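Local coordinates for CREG-like beta-barrel domain-containing protein (Agrobacterium tumefaciens, PDB 3DNH), which is of unknown function but has a CREG-like beta-barrel related to pyridoxamine 5'-phosphate oxidase, a family of largely FMN-binding proteins, at residues L44-P49 / R81-D86; P105-V110 / E152-N157; D114-D119 / L146-T151; T174-A179 / I219-I224; A207-G212 / D231-W236. One frame throughout, in Å; residues are numbered along the deposited sequence.

How the interactions relate
The first three contacts belong to the six-stranded antiparallel barrel, the last two to the smaller three-stranded sheet. Interaction 3 is nested in the chain loop closed by interaction 2, both pairing strands 106-115 and 144-157, and Leu109 packs on Leu149 between them. Interaction 1 meets interaction 3, centres 15 Å apart, through the salt bridge of Glu84 with Arg115 and Met83 against Tyr147. Interactions 1 and 2 both touch the second subunit. Interactions 4 and 5, centres 18 Å apart, cross along the chain and are joined by the Asp220-Arg234 salt bridge; they lie across the chain's centre from interaction 1, about 33 and 34 Å from it between centres.

Interaction 1. Residues L44-P49 / R81-D86; sequences LATLDP and RNMETD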
# COMPACT_ATOMS: atom_id res chain seq x y z
N LEU A 44 -0.31 -4.05 5.97
CA LEU A 44 -0.19 -4.79 7.21
C LEU A 44 -1.09 -6.00 7.02
O LEU A 44 -2.30 -5.84 6.71
CB LEU A 44 -0.81 -3.97 8.36
CG LEU A 44 -0.47 -4.23 9.83
CD1 LEU A 44 -1.68 -3.98 10.77
CD2 LEU A 44 0.24 -5.55 10.15
N ALA A 45 -0.51 -7.17 7.24
CA ALA A 45 -1.23 -8.42 7.21
C ALA A 45 -1.23 -9.08 8.59
O ALA A 45 -0.22 -9.11 9.31
CB ALA A 45 -0.65 -9.37 6.14
N THR A 46 -2.37 -9.69 8.88
CA THR A 46 -2.72 -10.19 10.18
C THR A 46 -3.41 -11.54 9.87
O THR A 46 -3.75 -11.82 8.70
CB THR A 46 -3.60 -9.03 10.71
OG1 THR A 46 -2.98 -8.27 11.77
CG2 THR A 46 -5.05 -9.22 10.74
N LEU A 47 -3.59 -12.39 10.88
CA LEU A 47 -4.24 -13.69 10.65
C LEU A 47 -5.61 -13.78 11.32
O LEU A 47 -5.77 -13.42 12.49
CB LEU A 47 -3.35 -14.86 11.13
CG LEU A 47 -1.97 -15.12 10.48
CD1 LEU A 47 -1.21 -16.20 11.29
CD2 LEU A 47 -2.08 -15.55 9.01
N ASP A 48 -6.59 -14.27 10.58
CA ASP A 48 -7.89 -14.49 11.14
C ASP A 48 -7.87 -15.70 12.08
O ASP A 48 -7.39 -16.78 11.70
CB ASP A 48 -8.95 -14.62 10.07
CG ASP A 48 -10.34 -14.59 10.64
OD1 ASP A 48 -10.79 -15.64 11.18
OD2 ASP A 48 -10.98 -13.52 10.58
N PRO A 49 -8.36 -15.52 13.32
CA PRO A 49 -8.33 -16.60 14.32
C PRO A 49 -9.16 -17.86 14.03
O PRO A 49 -8.88 -18.90 14.62
CB PRO A 49 -8.81 -15.93 15.60
CG PRO A 49 -9.48 -14.70 15.19
CD PRO A 49 -8.91 -14.27 13.87
N ARG A 81 -7.95 -6.95 16.75
CA ARG A 81 -8.47 -8.21 17.24
C ARG A 81 -7.56 -9.35 16.84
O ARG A 81 -7.18 -10.18 17.69
CB ARG A 81 -9.89 -8.47 16.71
CG ARG A 81 -10.74 -9.59 17.43
CD ARG A 81 -10.50 -11.02 16.89
NE ARG A 81 -10.47 -11.05 15.42
CZ ARG A 81 -11.54 -11.08 14.64
NH1 ARG A 81 -12.76 -11.11 15.17
NH2 ARG A 81 -11.39 -11.09 13.32
N ASN A 82 -7.24 -9.43 15.54
CA ASN A 82 -6.45 -10.57 15.02
C ASN A 82 -5.13 -10.66 15.76
O ASN A 82 -4.75 -11.74 16.24
CB ASN A 82 -6.23 -10.47 13.50
CG ASN A 82 -7.50 -10.70 12.70
OD1 ASN A 82 -8.48 -11.21 13.23
ND2 ASN A 82 -7.50 -10.29 11.42
N MSE A 83 -4.47 -9.50 15.88
CA MSE A 83 -3.21 -9.39 16.60
C MSE A 83 -3.28 -9.76 18.10
O MSE A 83 -2.31 -10.29 18.63
CB MSE A 83 -2.61 -7.99 16.40
CG MSE A 83 -2.08 -7.76 14.99
SE MSE A 83 -1.16 -6.05 14.74
CE MSE A 83 -2.72 -4.81 14.79
N GLU A 84 -4.41 -9.51 18.76
CA GLU A 84 -4.64 -10.05 20.13
C GLU A 84 -4.56 -11.57 20.10
O GLU A 84 -3.89 -12.18 20.92
CB GLU A 84 -6.02 -9.68 20.70
CG GLU A 84 -6.15 -8.36 21.45
CD GLU A 84 -4.92 -7.99 22.32
OE1 GLU A 84 -4.97 -8.21 23.56
OE2 GLU A 84 -3.92 -7.45 21.76
N THR A 85 -5.28 -12.17 19.16
CA THR A 85 -5.37 -13.63 19.04
C THR A 85 -4.05 -14.31 18.60
O THR A 85 -3.75 -15.40 19.08
CB THR A 85 -6.56 -14.05 18.14
OG1 THR A 85 -6.40 -13.52 16.82
CG2 THR A 85 -7.90 -13.52 18.71
N ASP A 86 -3.27 -13.65 17.73
CA ASP A 86 -2.05 -14.22 17.12
C ASP A 86 -1.18 -13.05 16.64
O ASP A 86 -1.59 -12.28 15.75
CB ASP A 86 -2.45 -15.12 15.94
CG ASP A 86 -1.27 -15.89 15.33
OD1 ASP A 86 -0.11 -15.41 15.32
OD2 ASP A 86 -1.53 -16.99 14.81
O HOH W 1 -2.20 -11.83 13.26
O HOH W 2 -5.39 -14.62 14.74
O HOH W 3 -10.07 -11.02 10.10
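Asn82 of helix 78-85 leans on the end of strand 41-47, its CB 3.2 Å from Leu47 O. With CG anti to its own carbonyl carbon (chi1 -70°), the amide carbon also lies close to Leu47 O. At the tip the two branches part. OD1 meets Pro49 CD at 3.2 Å and accepts two bonds from its neighbour in the helix, Arg81 NE at 3.0 Å and Arg81 NH2 at 2.9 Å. Both donors come from the same face of the amide plane, and OD1 sits within the guanidinium plane, an arrangement that fixes the turn of both groups. ND2 donates to a water 3.0 Å away, which in turn donates to Asp48 OD2. The helix thus seats against one strand of the split barrel of the pyridoxamine 5'-phosphate oxidase family, beside the dimer interface: Asp48 OD1 and Arg81 NH2 both bond Thr12 of the second subunit. Asp48 OD2 and Arg81 NH2 form only a long salt bridge of 3.7 Å, while Pro49 CG covers one face of the guanidinium. Two further waters bridge the segments: one links the backbones, from Leu47 N to Asp86 O; the other donates to Leu47 O and to the hydroxyl Thr85 OG1. Farther back along the strand Leu44 CD1 touches CE of Met83, a selenomethionine here, at 4.2 Å, and Thr46 OG1, buried against Met83 CG, has no polar partner in the model. Leu47 CD1 lies 3.6 Å from Asp86 OD2, a carboxylate oxygen that is salt-bridged to Arg88.

Interaction 2. Residues P105-V110 / E152-N157; sequences PRLTLV and EGVQIN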
# COMPACT_ATOMS: atom_id res chain seq x y z
N PRO A 105 10.67 -0.10 -5.25
CA PRO A 105 11.26 -1.07 -4.32
C PRO A 105 10.25 -1.36 -3.23
O PRO A 105 9.51 -0.46 -2.82
CB PRO A 105 12.47 -0.33 -3.74
CG PRO A 105 12.12 1.11 -3.87
CD PRO A 105 11.36 1.20 -5.18
N ARG A 106 10.16 -2.60 -2.80
CA ARG A 106 9.15 -2.99 -1.86
C ARG A 106 9.84 -3.82 -0.79
O ARG A 106 10.45 -4.85 -1.09
CB ARG A 106 8.05 -3.81 -2.52
CG ARG A 106 7.01 -2.98 -3.23
CD ARG A 106 7.09 -3.08 -4.70
NE ARG A 106 6.87 -4.44 -5.16
CZ ARG A 106 7.39 -4.94 -6.26
NH1 ARG A 106 7.11 -6.19 -6.59
NH2 ARG A 106 8.20 -4.21 -7.05
N LEU A 107 9.76 -3.33 0.44
CA LEU A 107 10.39 -3.99 1.55
C LEU A 107 9.35 -4.74 2.36
O LEU A 107 8.41 -4.13 2.89
CB LEU A 107 11.19 -2.97 2.39
CG LEU A 107 11.68 -3.43 3.75
CD1 LEU A 107 12.89 -4.37 3.54
CD2 LEU A 107 12.06 -2.24 4.58
N THR A 108 9.49 -6.07 2.41
CA THR A 108 8.60 -6.88 3.24
C THR A 108 9.31 -7.31 4.52
O THR A 108 10.40 -7.87 4.47
CB THR A 108 8.03 -8.11 2.46
OG1 THR A 108 7.28 -7.63 1.35
CG2 THR A 108 7.09 -8.91 3.35
N LEU A 109 8.68 -7.02 5.67
CA LEU A 109 9.21 -7.40 6.97
C LEU A 109 8.19 -8.31 7.65
O LEU A 109 7.03 -7.93 7.81
CB LEU A 109 9.50 -6.16 7.83
CG LEU A 109 10.32 -5.01 7.20
CD1 LEU A 109 10.28 -3.79 8.12
CD2 LEU A 109 11.79 -5.44 7.01
N VAL A 110 8.64 -9.52 8.00
CA VAL A 110 7.79 -10.50 8.65
C VAL A 110 8.23 -10.65 10.10
O VAL A 110 9.41 -10.76 10.37
CB VAL A 110 7.84 -11.83 7.88
CG1 VAL A 110 7.03 -12.91 8.60
CG2 VAL A 110 7.37 -11.62 6.44
N GLU A 152 11.50 -10.59 12.07
CA GLU A 152 12.12 -11.90 12.08
C GLU A 152 12.62 -12.32 10.70
O GLU A 152 13.44 -13.22 10.59
CB GLU A 152 11.16 -12.96 12.65
CG GLU A 152 10.71 -12.66 14.04
CD GLU A 152 9.78 -13.71 14.58
OE1 GLU A 152 8.58 -13.69 14.26
OE2 GLU A 152 10.25 -14.54 15.36
N GLY A 153 12.14 -11.66 9.66
CA GLY A 153 12.56 -12.04 8.31
C GLY A 153 12.29 -10.89 7.40
O GLY A 153 11.38 -10.08 7.65
N VAL A 154 13.11 -10.78 6.36
CA VAL A 154 13.13 -9.56 5.51
C VAL A 154 13.19 -10.01 4.06
O VAL A 154 13.96 -10.91 3.72
CB VAL A 154 14.42 -8.72 5.75
CG1 VAL A 154 14.51 -7.47 4.82
CG2 VAL A 154 14.53 -8.33 7.17
N GLN A 155 12.40 -9.36 3.21
CA GLN A 155 12.60 -9.48 1.75
C GLN A 155 12.61 -8.08 1.11
O GLN A 155 11.75 -7.29 1.40
CB GLN A 155 11.47 -10.31 1.16
CG GLN A 155 11.74 -10.92 -0.17
CD GLN A 155 12.85 -11.98 -0.14
OE1 GLN A 155 13.10 -12.66 0.88
NE2 GLN A 155 13.51 -12.11 -1.24
N ILE A 156 13.59 -7.78 0.26
CA ILE A 156 13.57 -6.53 -0.49
C ILE A 156 13.46 -6.81 -1.99
O ILE A 156 14.06 -7.75 -2.52
CB ILE A 156 14.78 -5.60 -0.19
CG1 ILE A 156 14.65 -4.26 -0.94
CG2 ILE A 156 16.09 -6.25 -0.57
CD1 ILE A 156 13.50 -3.35 -0.48
N ASN A 157 12.74 -5.93 -2.67
CA ASN A 157 12.22 -6.26 -3.98
C ASN A 157 12.08 -5.05 -4.90
O ASN A 157 11.74 -3.96 -4.44
CB ASN A 157 10.84 -6.84 -3.75
CG ASN A 157 10.64 -8.07 -4.48
OD1 ASN A 157 10.33 -8.04 -5.68
ND2 ASN A 157 10.83 -9.19 -3.80
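Strand residues Arg106-Val110 run antiparallel to Glu152-Asn157, the two axes 4.7 Å apart at closest and 169° between directions, with Thr108 and Gln155 exchanging a reciprocal pair of backbone hydrogen bonds. On the face of Leu107, Leu109, Val154 and Ile156 the contact is apolar. Leu107 CD1 crosses to Val154 CG1 at 3.7 Å, whereas Leu109 lies beside Val154 and points the same way, its CD2 about equally near both methyls. Ile156 holds CG1 anti to the backbone N (chi1 -176°), and the bend at chi2 of 67° brings CD1 to Leu107 CB at 3.7 Å and to Arg106 O at 3.5 Å. Helix 28-38 packs on Leu107, and helix 169-172 on Leu109 and Val154. The other face, with Arg106, Thr108, Val110 and Gln155, turns to the second subunit: Thr108 OG1 bonds Thr56 O of that subunit, and Tyr55 there packs on Thr108 and Gln155. At one end the regular ladder breaks. Val110 O accepts both Glu152 N at 2.7 Å and Gly153 N at 3.0 Å, the second bond the more bent, so two residues of one strand stand opposite one of the other: a classic beta bulge in the wall of the barrel.

Interaction 3. Residues D114-D119 / L146-T151; sequences DRIGPD and LYRLRT
Asp114 and Arg150 meet with carboxylate and guanidinium nearly coplanar, the planes 15° apart. Arg150 grips side-on: NH2 reaches Asp114 OD1 at 2.8 Å and NE reaches OD2, also at 2.8 Å, each oxygen using its syn lone pair. Arg148 is turned quite differently. Its guanidinium offers a face to Ile116, which holds CG1 anti to its own carbonyl carbon (chi1 -69°) and 3.7 Å above the guanidinium centre, the two side chains crossing at about a right angle; the NH2 end is salt-bridged to Glu64 and Glu120. Beneath these side chains is the ragged end of an antiparallel ladder in the barrel, where strand 106-115 leaves strand 144-157: Asp114 and Arg148 form a hydrogen-bonded pair, and one bond further on Ile116 N still donates to Leu146 O at 2.9 Å. The aromatic side of the ladder belongs to Arg115 and Tyr147, a non-hydrogen-bonded pair. There Arg115 CD approaches Tyr147 CE1 at 3.6 Å, obliquely, with guanidinium and ring planes 39° apart, and Arg115 NH1 goes on to a salt bridge with Glu84. Phe71 of strand 69-74 meets the Tyr147 ring as well. Ile116 also extends CD1 to Leu146 CG, 4.1 Å away, where Phe70 packs on both residues.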
# COMPACT_ATOMS: atom_id res chain seq x y z
N ASP A 114 4.46 -6.64 18.74
CA ASP A 114 4.63 -6.52 20.16
C ASP A 114 3.94 -5.24 20.62
O ASP A 114 4.27 -4.14 20.17
CB ASP A 114 6.12 -6.42 20.52
CG ASP A 114 6.86 -7.74 20.42
OD1 ASP A 114 6.26 -8.80 20.70
OD2 ASP A 114 8.07 -7.74 20.08
N ARG A 115 3.05 -5.37 21.57
CA ARG A 115 2.43 -4.20 22.15
C ARG A 115 3.44 -3.34 22.94
O ARG A 115 4.19 -3.83 23.79
CB ARG A 115 1.27 -4.67 23.03
CG ARG A 115 0.23 -3.63 23.20
CD ARG A 115 -0.87 -3.69 22.15
NE ARG A 115 -1.98 -3.04 22.83
CZ ARG A 115 -2.91 -3.69 23.51
NH1 ARG A 115 -2.93 -5.01 23.54
NH2 ARG A 115 -3.85 -3.01 24.14
N ILE A 116 3.50 -2.05 22.59
CA ILE A 116 4.33 -1.11 23.32
C ILE A 116 3.72 -0.89 24.73
O ILE A 116 2.54 -0.54 24.83
CB ILE A 116 4.48 0.20 22.53
CG1 ILE A 116 5.34 -0.05 21.26
CG2 ILE A 116 5.11 1.30 23.39
CD1 ILE A 116 5.54 1.16 20.38
N GLY A 117 4.52 -1.12 25.78
CA GLY A 117 4.10 -0.93 27.18
C GLY A 117 3.71 0.51 27.55
O GLY A 117 4.20 1.45 26.93
N PRO A 118 2.81 0.68 28.55
CA PRO A 118 2.24 1.95 29.04
C PRO A 118 3.25 3.11 29.17
O PRO A 118 2.97 4.23 28.72
CB PRO A 118 1.70 1.58 30.43
CG PRO A 118 1.47 0.11 30.41
CD PRO A 118 2.25 -0.49 29.26
N ASP A 119 4.42 2.84 29.77
CA ASP A 119 5.41 3.90 30.03
C ASP A 119 5.94 4.60 28.78
O ASP A 119 6.31 5.77 28.82
CB ASP A 119 6.60 3.40 30.88
CG ASP A 119 6.18 2.94 32.29
OD1 ASP A 119 7.07 2.44 33.00
OD2 ASP A 119 5.00 3.06 32.68
N LEU A 146 -0.94 0.63 20.48
CA LEU A 146 0.37 0.96 19.95
C LEU A 146 1.24 -0.31 19.88
O LEU A 146 1.36 -1.03 20.86
CB LEU A 146 0.98 1.94 20.91
CG LEU A 146 1.92 3.03 20.46
CD1 LEU A 146 1.96 3.21 18.95
CD2 LEU A 146 1.44 4.29 21.20
N TYR A 147 1.87 -0.56 18.73
CA TYR A 147 2.63 -1.82 18.54
C TYR A 147 3.97 -1.55 17.90
O TYR A 147 4.06 -0.67 17.10
CB TYR A 147 1.91 -2.70 17.54
CG TYR A 147 0.47 -2.98 17.82
CD1 TYR A 147 0.08 -4.19 18.41
CD2 TYR A 147 -0.51 -2.08 17.41
CE1 TYR A 147 -1.28 -4.48 18.63
CE2 TYR A 147 -1.82 -2.33 17.64
CZ TYR A 147 -2.21 -3.53 18.24
OH TYR A 147 -3.53 -3.74 18.42
N ARG A 148 5.01 -2.32 18.22
CA ARG A 148 6.19 -2.27 17.34
C ARG A 148 6.43 -3.63 16.69
O ARG A 148 6.05 -4.69 17.23
CB ARG A 148 7.45 -1.68 18.04
CG ARG A 148 7.86 -2.41 19.26
CD ARG A 148 9.24 -1.98 19.81
NE ARG A 148 9.24 -0.65 20.39
CZ ARG A 148 9.01 -0.38 21.68
NH1 ARG A 148 8.72 -1.34 22.56
NH2 ARG A 148 9.04 0.87 22.09
N LEU A 149 7.01 -3.57 15.50
CA LEU A 149 7.31 -4.76 14.75
C LEU A 149 8.58 -5.37 15.34
O LEU A 149 9.60 -4.68 15.44
CB LEU A 149 7.49 -4.45 13.25
CG LEU A 149 7.93 -5.64 12.40
CD1 LEU A 149 6.95 -6.80 12.44
CD2 LEU A 149 8.19 -5.17 10.97
N ARG A 150 8.49 -6.64 15.73
CA ARG A 150 9.67 -7.42 16.00
C ARG A 150 10.00 -8.16 14.72
O ARG A 150 9.35 -9.14 14.39
CB ARG A 150 9.39 -8.44 17.11
CG ARG A 150 10.65 -8.99 17.72
CD ARG A 150 10.44 -10.20 18.61
NE ARG A 150 9.16 -10.24 19.32
CZ ARG A 150 8.65 -11.33 19.88
NH1 ARG A 150 9.31 -12.47 19.81
NH2 ARG A 150 7.48 -11.31 20.51
N THR A 151 11.01 -7.70 13.98
CA THR A 151 11.28 -8.23 12.63
C THR A 151 12.00 -9.56 12.77
O THR A 151 13.02 -9.66 13.49
CB THR A 151 12.13 -7.25 11.80
OG1 THR A 151 11.35 -6.06 11.54
CG2 THR A 151 12.53 -7.86 10.46

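Interaction 4. Residues T174-A179 / I219-I224; sequences TDLSGA and IDPDGI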
# COMPACT_ATOMS: atom_id res chain seq x y z
N THR A 174 19.65 -0.05 13.14
CA THR A 174 20.76 0.85 13.43
C THR A 174 21.39 0.59 14.79
O THR A 174 20.73 0.66 15.80
CB THR A 174 20.31 2.32 13.38
OG1 THR A 174 19.71 2.56 12.11
CG2 THR A 174 21.49 3.25 13.59
N ASP A 175 22.70 0.32 14.80
CA ASP A 175 23.38 -0.01 16.04
C ASP A 175 23.66 1.25 16.87
O ASP A 175 24.38 2.16 16.43
CB ASP A 175 24.66 -0.76 15.70
CG ASP A 175 25.35 -1.34 16.93
OD1 ASP A 175 24.88 -1.13 18.08
OD2 ASP A 175 26.38 -2.02 16.73
N LEU A 176 23.11 1.28 18.09
CA LEU A 176 23.24 2.45 18.96
C LEU A 176 24.38 2.34 19.98
O LEU A 176 24.71 3.32 20.64
CB LEU A 176 21.91 2.82 19.65
CG LEU A 176 20.64 3.04 18.78
CD1 LEU A 176 19.43 3.44 19.63
CD2 LEU A 176 20.82 4.01 17.65
N SER A 177 24.96 1.14 20.11
CA SER A 177 26.12 0.86 20.99
C SER A 177 27.28 1.72 20.60
O SER A 177 27.56 1.85 19.41
CB SER A 177 26.58 -0.58 20.80
OG SER A 177 25.47 -1.43 20.87
N GLY A 178 27.97 2.31 21.57
CA GLY A 178 29.12 3.17 21.27
C GLY A 178 28.72 4.62 21.04
O GLY A 178 29.57 5.50 21.13
N ALA A 179 27.44 4.86 20.78
CA ALA A 179 26.89 6.20 20.46
C ALA A 179 25.99 6.82 21.54
O ALA A 179 25.26 7.76 21.24
CB ALA A 179 26.11 6.16 19.14
N ILE A 219 17.70 11.78 14.83
CA ILE A 219 19.15 11.71 14.51
C ILE A 219 19.68 10.41 15.09
O ILE A 219 19.34 10.07 16.22
CB ILE A 219 19.94 12.89 15.13
CG1 ILE A 219 19.36 14.24 14.61
CG2 ILE A 219 21.46 12.71 14.89
CD1 ILE A 219 19.78 15.46 15.41
N ASP A 220 20.47 9.68 14.30
CA ASP A 220 21.05 8.41 14.77
C ASP A 220 22.50 8.31 14.28
O ASP A 220 22.97 9.17 13.52
CB ASP A 220 20.13 7.20 14.39
CG ASP A 220 19.96 7.02 12.87
OD1 ASP A 220 20.98 6.73 12.18
OD2 ASP A 220 18.82 7.17 12.34
N PRO A 221 23.24 7.29 14.74
CA PRO A 221 24.63 7.26 14.28
C PRO A 221 24.87 7.22 12.75
O PRO A 221 25.97 7.59 12.29
CB PRO A 221 25.18 5.97 14.93
CG PRO A 221 24.37 5.84 16.17
CD PRO A 221 22.97 6.23 15.74
N ASP A 222 23.89 6.77 11.99
CA ASP A 222 24.06 6.57 10.55
C ASP A 222 23.45 7.71 9.70
O ASP A 222 23.76 7.86 8.49
CB ASP A 222 23.46 5.22 10.12
CG ASP A 222 24.27 4.03 10.62
OD1 ASP A 222 25.47 4.20 10.96
OD2 ASP A 222 23.70 2.92 10.69
N GLY A 223 22.64 8.54 10.34
CA GLY A 223 22.06 9.69 9.64
C GLY A 223 20.86 10.31 10.32
O GLY A 223 20.67 10.15 11.52
N ILE A 224 20.03 10.98 9.52
CA ILE A 224 19.02 11.87 10.04
C ILE A 224 17.73 11.63 9.26
O ILE A 224 17.74 11.66 8.01
CB ILE A 224 19.43 13.40 9.85
CG1 ILE A 224 20.78 13.73 10.53
CG2 ILE A 224 18.24 14.34 10.37
CD1 ILE A 224 21.43 15.12 10.08
O HOH W 4 24.35 0.57 12.40
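Pro221 CG presses on Ala179 CB at 3.5 Å, tighter than usual carbon contact, and this is the dense half of the meeting. Leu176 meets the same ring, the two side chains crossing at about a right angle, with Leu176 CD2 3.6 Å from Pro221 CD. Ala179 is held in place by a type II turn, Leu176 to Ala179, in which its N bonds Leu176 O, and Gly178 takes the positive phi of 89°. The other half is polar and looser. Thr174 CG2 touches two carboxylates, 3.8 Å from Asp220 OD1 and 3.7 Å from Asp222 OD2, and no direct hydrogen bond crosses; instead a water accepts from Asp175 N at 2.9 Å and donates to Asp222 OD2 at 3.0 Å. Arg33 draws this side together, bonding Thr174 OG1 and the Asp222 carboxylate. Farther out, exposed Asp175 turns back on its own loop, taking both Ser177 N and OG on OD1. Asp220 OD1, salt-bridged to Arg234, receives Asp222 N at 2.9 Å by its anti lone pair. That Asx turn lies within a tight beta hairpin, Asp220 N bonding Gly223 O, with Pro221 and Asp222 at the tip linking strands 215-220 and 223-227.

Interaction 5. Residues A207-G212 / D231-W236; sequences AGAKTG and DLARLW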
# COMPACT_ATOMS: atom_id res chain seq x y z
N ALA A 207 19.46 15.08 1.01
CA ALA A 207 18.99 13.71 1.04
C ALA A 207 18.35 13.24 -0.28
O ALA A 207 18.07 12.04 -0.44
CB ALA A 207 18.02 13.57 2.18
N GLY A 208 18.10 14.18 -1.20
CA GLY A 208 17.50 13.93 -2.50
C GLY A 208 16.03 14.33 -2.58
O GLY A 208 15.38 14.02 -3.56
N ALA A 209 15.50 15.00 -1.56
CA ALA A 209 14.08 15.37 -1.52
C ALA A 209 13.77 16.77 -2.08
O ALA A 209 14.66 17.51 -2.48
CB ALA A 209 13.53 15.24 -0.10
N LYS A 210 12.48 17.11 -2.13
CA LYS A 210 12.05 18.42 -2.63
C LYS A 210 11.85 19.41 -1.49
O LYS A 210 11.33 19.05 -0.44
CB LYS A 210 10.76 18.30 -3.44
CG LYS A 210 10.93 18.25 -4.98
CD LYS A 210 10.86 16.85 -5.56
CE LYS A 210 9.41 16.28 -5.61
NZ LYS A 210 8.89 15.84 -4.25
N THR A 211 12.24 20.66 -1.72
CA THR A 211 12.04 21.74 -0.74
C THR A 211 10.60 21.76 -0.20
O THR A 211 9.66 21.22 -0.81
CB THR A 211 12.48 23.13 -1.30
OG1 THR A 211 12.50 24.10 -0.23
CG2 THR A 211 11.56 23.59 -2.45
N GLY A 212 10.45 22.34 0.99
CA GLY A 212 9.17 22.24 1.68
C GLY A 212 9.33 22.62 3.13
O GLY A 212 10.36 23.15 3.54
N ASP A 231 6.04 14.24 2.28
CA ASP A 231 7.21 13.38 2.07
C ASP A 231 8.07 13.05 3.30
O ASP A 231 7.97 13.68 4.34
CB ASP A 231 8.09 13.99 0.97
CG ASP A 231 8.75 12.93 0.08
OD1 ASP A 231 9.36 13.36 -0.93
OD2 ASP A 231 8.64 11.70 0.35
N LEU A 232 8.91 12.03 3.15
CA LEU A 232 9.91 11.66 4.17
C LEU A 232 11.26 11.61 3.47
O LEU A 232 11.33 11.22 2.28
CB LEU A 232 9.60 10.27 4.80
CG LEU A 232 8.26 10.05 5.51
CD1 LEU A 232 8.09 8.58 5.90
CD2 LEU A 232 8.08 10.97 6.74
N ALA A 233 12.31 11.96 4.21
CA ALA A 233 13.69 11.89 3.72
C ALA A 233 14.61 11.28 4.78
O ALA A 233 14.30 11.30 6.01
CB ALA A 233 14.20 13.30 3.33
N ARG A 234 15.71 10.68 4.30
CA ARG A 234 16.80 10.25 5.17
C ARG A 234 18.13 10.70 4.58
O ARG A 234 18.49 10.32 3.46
CB ARG A 234 16.81 8.72 5.41
CG ARG A 234 17.94 8.38 6.39
CD ARG A 234 17.94 6.99 6.83
NE ARG A 234 19.05 6.62 7.71
CZ ARG A 234 19.21 6.93 9.01
NH1 ARG A 234 18.34 7.72 9.67
NH2 ARG A 234 20.27 6.42 9.65
N LEU A 235 18.87 11.49 5.35
CA LEU A 235 20.24 11.92 4.95
C LEU A 235 21.24 10.98 5.60
O LEU A 235 21.28 10.91 6.82
CB LEU A 235 20.52 13.37 5.38
CG LEU A 235 21.86 14.05 4.99
CD1 LEU A 235 22.09 14.03 3.52
CD2 LEU A 235 21.91 15.52 5.51
N TRP A 236 22.05 10.27 4.80
CA TRP A 236 23.06 9.38 5.35
C TRP A 236 24.37 10.07 5.58
O TRP A 236 24.87 10.80 4.71
CB TRP A 236 23.28 8.17 4.44
CG TRP A 236 22.01 7.34 4.31
CD1 TRP A 236 20.97 7.55 3.43
CD2 TRP A 236 21.65 6.20 5.09
NE1 TRP A 236 20.00 6.57 3.58
CE2 TRP A 236 20.38 5.74 4.60
CE3 TRP A 236 22.27 5.50 6.15
CZ2 TRP A 236 19.72 4.62 5.15
CZ3 TRP A 236 21.60 4.35 6.69
CH2 TRP A 236 20.35 3.94 6.19
O HOH W 5 15.66 10.57 1.16
O HOH W 6 19.75 10.26 0.62
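Leu235 carries CG anti to its backbone N (chi1 -176°), and a bend at chi2 of 56° then sets CD1 3.8 Å from Ala207 N, while Gly208, at a phi of 103°, turns the chain so that Ala209 also faces the strand. Three alanine methyls make the middle of the contact. Ala207 CB touches Ala233 CB at 4.0 Å and lies 3.5 Å from Arg234 O, with Leu235 CB nearby; Ala209 CB meets the same Ala233 methyl, again at 4.0 Å. With such short side chains the loop can come close to the strand, yet no direct hydrogen bond joins the two. Water does the work: Ala207 O accepts from two molecules, at 3.2 Å and 2.7 Å, the first also accepting from Arg234 N and the second donating to Arg234 O. The backbone N and O of Arg234 thereby find partners through water. Toward Asp231 the contact thins. The bent chain of Lys210 puts NZ 4.2 Å from Asp231 OD1, too far for a salt bridge, though the charges are opposite, and Asp231 OD2 takes Leu232 N from above the carboxylate plane. The side chain of Arg234 leads away from the loop: NE stands 3.2 Å above the Trp236 ring, offset toward the rim, and, besides the bridge to Asp220, Arg234 NH1 is salt-bridged to Asp225. Leu203 and Leu206 of helix 199-206 pack on Leu235. The arrangement is a Schellman motif ending a helix, laid with its following loop against an edge strand (232-236) of the three-stranded antiparallel sheet.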